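Side-chain contacts in protein transport protein SEC16 (Saccharomyces cerevisiae, PDB 3MZK), which helps initiate COPII coat assembly on the endoplasmic reticulum and select cargo for transport vesicles, and also takes part in autophagy: residues T81-T86 and T101-L106; N23-A28 and D54-P59. One frame throughout, in Å; residues are numbered along the deposited sequence.

Contact 1 of 2, residues T81-T86 and T101-L106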
# COMPACT_ATOMS: atom_id res chain seq x y z
N THR B 81 11.75 -19.19 31.63
CA THR B 81 12.63 -18.03 31.58
C THR B 81 13.82 -18.19 32.52
O THR B 81 14.94 -17.82 32.18
CB THR B 81 11.89 -16.72 31.92
OG1 THR B 81 10.58 -16.73 31.34
CG2 THR B 81 12.67 -15.52 31.38
N LYS B 82 13.56 -18.74 33.70
CA LYS B 82 14.62 -18.98 34.67
C LYS B 82 15.55 -20.10 34.19
O LYS B 82 16.77 -20.01 34.33
CB LYS B 82 14.03 -19.33 36.04
CG LYS B 82 15.06 -19.36 37.16
CD LYS B 82 14.51 -20.05 38.40
CE LYS B 82 13.28 -19.34 38.95
NZ LYS B 82 12.69 -20.06 40.12
N TRP B 83 14.96 -21.15 33.63
CA TRP B 83 15.73 -22.29 33.14
C TRP B 83 16.72 -21.87 32.05
O TRP B 83 17.84 -22.37 32.00
CB TRP B 83 14.81 -23.39 32.62
CG TRP B 83 15.54 -24.57 32.06
CD1 TRP B 83 15.92 -25.69 32.73
CD2 TRP B 83 15.98 -24.73 30.71
NE1 TRP B 83 16.58 -26.55 31.88
CE2 TRP B 83 16.63 -25.98 30.63
CE3 TRP B 83 15.89 -23.94 29.55
CZ2 TRP B 83 17.18 -26.46 29.45
CZ3 TRP B 83 16.44 -24.42 28.38
CH2 TRP B 83 17.08 -25.67 28.34
N MET B 84 16.29 -20.96 31.18
CA MET B 84 17.17 -20.44 30.14
C MET B 84 18.34 -19.65 30.73
O MET B 84 19.48 -19.83 30.31
CB MET B 84 16.40 -19.57 29.14
CG MET B 84 15.29 -20.31 28.42
SD MET B 84 14.99 -19.69 26.75
CE MET B 84 16.56 -20.03 25.96
N GLU B 85 18.05 -18.79 31.70
CA GLU B 85 19.11 -18.07 32.41
C GLU B 85 20.14 -19.07 32.93
O GLU B 85 21.32 -19.01 32.58
CB GLU B 85 18.54 -17.29 33.59
CG GLU B 85 17.78 -16.02 33.24
CD GLU B 85 17.23 -15.33 34.49
OE1 GLU B 85 17.41 -15.88 35.60
OE2 GLU B 85 16.63 -14.25 34.36
N THR B 86 19.67 -19.99 33.76
CA THR B 86 20.53 -20.99 34.38
C THR B 86 21.38 -21.71 33.35
O THR B 86 22.61 -21.71 33.44
CB THR B 86 19.71 -22.03 35.13
OG1 THR B 86 18.84 -21.38 36.06
CG2 THR B 86 20.63 -22.99 35.88
N THR B 101 24.83 -17.08 20.54
CA THR B 101 23.91 -16.24 19.78
C THR B 101 22.47 -16.77 19.80
O THR B 101 21.56 -16.08 20.25
CB THR B 101 24.37 -16.08 18.32
OG1 THR B 101 25.66 -15.45 18.28
CG2 THR B 101 23.37 -15.23 17.53
N ILE B 102 22.29 -17.99 19.30
CA ILE B 102 20.96 -18.60 19.21
C ILE B 102 20.29 -18.75 20.58
O ILE B 102 19.10 -18.46 20.74
CB ILE B 102 21.01 -19.98 18.53
CG1 ILE B 102 21.40 -19.82 17.06
CG2 ILE B 102 19.68 -20.70 18.66
CD1 ILE B 102 21.75 -21.12 16.39
N TRP B 103 21.06 -19.20 21.56
CA TRP B 103 20.58 -19.28 22.93
C TRP B 103 19.96 -17.95 23.35
O TRP B 103 18.80 -17.87 23.73
CB TRP B 103 21.72 -19.63 23.88
CG TRP B 103 22.02 -21.09 23.99
CD1 TRP B 103 23.17 -21.73 23.62
CD2 TRP B 103 21.15 -22.11 24.50
NE1 TRP B 103 23.07 -23.07 23.88
CE2 TRP B 103 21.84 -23.33 24.41
CE3 TRP B 103 19.85 -22.10 25.01
CZ2 TRP B 103 21.28 -24.53 24.83
CZ3 TRP B 103 19.29 -23.29 25.43
CH2 TRP B 103 20.01 -24.50 25.33
N GLN B 104 20.77 -16.89 23.25
CA GLN B 104 20.38 -15.58 23.74
C GLN B 104 19.30 -14.93 22.89
O GLN B 104 18.47 -14.17 23.40
CB GLN B 104 21.61 -14.68 23.83
CG GLN B 104 22.58 -15.11 24.92
CD GLN B 104 23.95 -14.47 24.78
OE1 GLN B 104 24.43 -14.23 23.67
NE2 GLN B 104 24.59 -14.21 25.91
N LEU B 105 19.30 -15.24 21.60
CA LEU B 105 18.28 -14.72 20.70
C LEU B 105 16.91 -15.25 21.09
O LEU B 105 15.95 -14.49 21.22
CB LEU B 105 18.60 -15.10 19.26
CG LEU B 105 17.53 -14.73 18.24
CD1 LEU B 105 17.24 -13.24 18.29
CD2 LEU B 105 17.96 -15.15 16.83
N LEU B 106 16.83 -16.56 21.28
CA LEU B 106 15.58 -17.20 21.70
C LEU B 106 15.12 -16.70 23.07
O LEU B 106 13.92 -16.57 23.32
CB LEU B 106 15.73 -18.72 21.71
CG LEU B 106 15.71 -19.38 20.32
CD1 LEU B 106 16.09 -20.85 20.42
CD2 LEU B 106 14.35 -19.22 19.67
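Met84 and Trp83 of helix 77-94 meet Trp103 of helix 101-111 in an all-helical region of the ACE1 type, the architecture that Sec16 shares with other coat and scaffold proteins. The pairing illustrates how two consecutive helices that run in roughly opposite directions can be joined by a few long side chains, since their backbones stay well apart: the closest alpha carbons, CA of Met84 and CA of Trp103, are 8.1 Å from each other. Met84 does most of the bridging. With CG beside the backbone N (chi1 -60°) and bends at the next two torsions, its methyl group is carried across the gap to the edge of the Trp103 indole, close to the ring plane, where CE of Met84 is 4.0 Å from CE3 of Trp103. The same CE of Met84 comes slightly nearer, 3.8 Å, to O of Trp103. Beside it, the two tryptophans touch at their six-membered rings, CZ3 of Trp83 lying 4.3 Å from CZ3 of Trp103. All three residues are buried. Outside the pair, each indole is held by a second ring edge-to-face, Trp83 by Phe66 and Trp103 by Trp335, while NE1 of Trp83 is satisfied by OG of Ser65.

The other side of helix 77-94 contrasts with this apolar seam. Lys82, Glu85 and Thr86 are exposed and do not meet residues 101-106, although Glu85 touches Glu107 further along the partner helix. Within helix 77-94, Lys82 O accepts the ordinary helical bond from Thr86 N and a further one from the side-chain hydroxyl. That hydroxyl sits above the peptide rather than on a lone pair: OG1 of Thr86 is 3.0 Å from O of Lys82, with the donor raised 42° out of the carbonyl plane.

Contact 2 of 2, residues N23-A28 and D54-P59; sequences NKVVYA and DQIIKP
Ile56 reaches Val25 and Tyr27 with a single methyl group, and the apolar part of this contact rests on that atom. CD1 of Ile56 meets CG1 of Val25 tip to tip at 3.5 Å. The same methyl, CD1 of Ile56, lies 4.0 Å from CE2 of Tyr27, coming at the ring obliquely, as the two side chains run past each other in opposite directions. The extended chain of Ile56, with chi2 at -177°, carries CD1 out from the loop to the strand.

Packing within the strand completes the group: CG1 of Val25 stands in the plane of the Tyr27 ring, at its edge, 3.9 Å from CD2 of Tyr27.

Strand 24-28 is the middle one of a three-stranded antiparallel sheet, consistent with the blade that Sec16 is known to lend to the beta-propeller of Sec13.

Backbone bonding belongs to the sheet, with Val25 paired to Thr51 and Val26 to His18. Polar side chains work at its margins, where ND2 of Asn23 bonds to O of Gln367 and NZ of Lys24 to the backbone of another protein chain. Apolar side chains of that chain also pack on Val26, Tyr27 and Ile56.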
# COMPACT_ATOMS: atom_id res chain seq x y z
N ASN B 23 18.02 -49.96 29.18
CA ASN B 23 19.04 -49.00 29.59
C ASN B 23 20.30 -49.67 30.11
O ASN B 23 21.00 -49.15 30.99
CB ASN B 23 18.48 -48.02 30.62
CG ASN B 23 17.31 -47.22 30.07
OD1 ASN B 23 17.04 -47.24 28.87
ND2 ASN B 23 16.61 -46.51 30.95
N LYS B 24 20.59 -50.85 29.57
CA LYS B 24 21.83 -51.54 29.84
C LYS B 24 22.60 -51.66 28.54
O LYS B 24 22.05 -51.51 27.46
CB LYS B 24 21.56 -52.93 30.41
CG LYS B 24 20.86 -52.97 31.77
CD LYS B 24 20.83 -54.41 32.26
CE LYS B 24 20.11 -54.59 33.58
NZ LYS B 24 20.09 -56.04 33.96
N VAL B 25 23.89 -51.95 28.65
CA VAL B 25 24.69 -52.18 27.47
C VAL B 25 25.55 -53.42 27.69
O VAL B 25 25.88 -53.76 28.82
CB VAL B 25 25.53 -50.92 27.14
CG1 VAL B 25 26.97 -51.26 26.83
CG2 VAL B 25 24.88 -50.15 26.00
N VAL B 26 25.89 -54.12 26.61
CA VAL B 26 26.82 -55.26 26.68
C VAL B 26 27.98 -54.98 25.75
O VAL B 26 27.77 -54.60 24.59
CB VAL B 26 26.18 -56.56 26.16
CG1 VAL B 26 27.11 -57.75 26.44
CG2 VAL B 26 24.85 -56.79 26.80
N TYR B 27 29.19 -55.18 26.24
CA TYR B 27 30.35 -55.07 25.35
C TYR B 27 31.46 -56.03 25.73
O TYR B 27 31.49 -56.57 26.84
CB TYR B 27 30.88 -53.63 25.31
CG TYR B 27 31.40 -53.14 26.63
CD1 TYR B 27 32.73 -53.31 26.98
CD2 TYR B 27 30.57 -52.50 27.52
CE1 TYR B 27 33.21 -52.86 28.19
CE2 TYR B 27 31.03 -52.05 28.74
CZ TYR B 27 32.36 -52.23 29.07
OH TYR B 27 32.82 -51.77 30.28
N ALA B 28 32.37 -56.25 24.79
CA ALA B 28 33.57 -57.03 25.02
C ALA B 28 34.69 -56.39 24.24
O ALA B 28 34.54 -56.05 23.07
CB ALA B 28 33.37 -58.48 24.58
N ASP B 54 24.58 -45.24 31.26
CA ASP B 54 25.22 -43.98 31.68
C ASP B 54 26.67 -44.07 32.19
O ASP B 54 27.26 -43.04 32.52
CB ASP B 54 24.35 -43.24 32.70
CG ASP B 54 24.05 -44.07 33.93
OD1 ASP B 54 24.85 -44.98 34.25
OD2 ASP B 54 23.02 -43.79 34.58
N GLN B 55 27.23 -45.28 32.28
CA GLN B 55 28.66 -45.42 32.56
C GLN B 55 29.41 -45.34 31.24
O GLN B 55 30.62 -45.59 31.18
CB GLN B 55 28.97 -46.75 33.24
CG GLN B 55 27.98 -47.19 34.29
CD GLN B 55 28.09 -46.40 35.57
OE1 GLN B 55 28.79 -45.39 35.63
NE2 GLN B 55 27.39 -46.85 36.61
N ILE B 56 28.69 -45.00 30.18
CA ILE B 56 29.24 -44.96 28.84
C ILE B 56 28.77 -43.69 28.13
O ILE B 56 29.54 -43.02 27.45
CB ILE B 56 28.81 -46.20 28.04
CG1 ILE B 56 29.32 -47.46 28.73
CG2 ILE B 56 29.32 -46.12 26.61
CD1 ILE B 56 29.02 -48.73 27.97
N ILE B 57 27.49 -43.39 28.30
CA ILE B 57 26.92 -42.16 27.81
C ILE B 57 26.69 -41.22 28.99
O ILE B 57 25.72 -41.37 29.73
CB ILE B 57 25.59 -42.41 27.08
CG1 ILE B 57 25.84 -42.94 25.66
CG2 ILE B 57 24.74 -41.15 27.02
CD1 ILE B 57 24.58 -43.06 24.81
N LYS B 58 27.59 -40.26 29.17
CA LYS B 58 27.45 -39.25 30.21
C LYS B 58 26.21 -38.43 29.93
O LYS B 58 26.16 -37.68 28.95
CB LYS B 58 28.69 -38.35 30.26
N PRO B 59 25.18 -38.56 30.79
CA PRO B 59 23.90 -37.87 30.61
C PRO B 59 24.03 -36.35 30.70
O PRO B 59 25.04 -35.84 31.21
CB PRO B 59 23.05 -38.40 31.78
CG PRO B 59 23.72 -39.67 32.20
CD PRO B 59 25.18 -39.45 31.96

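In the fold
The two contacts lie in series along the chain, with centres about 31 Å apart and nearest atoms about 12 Å apart, and they share no secondary-structure element. Contact 1 is nearer the middle of the molecule, its centre about 15 Å from that of the chain, and joins helix to helix; contact 2, whose centre lies about 35 Å out, joins a sheet strand to the loop leading into helix 61-65. Both are apolar and largely buried, but by different means. In contact 1 the surrounding helices of the same chain, such as 330-344, close over large aromatic rings. In contact 2 Ile56 and Tyr27 lie where a different protein packs, so its burial partly depends on the assembly.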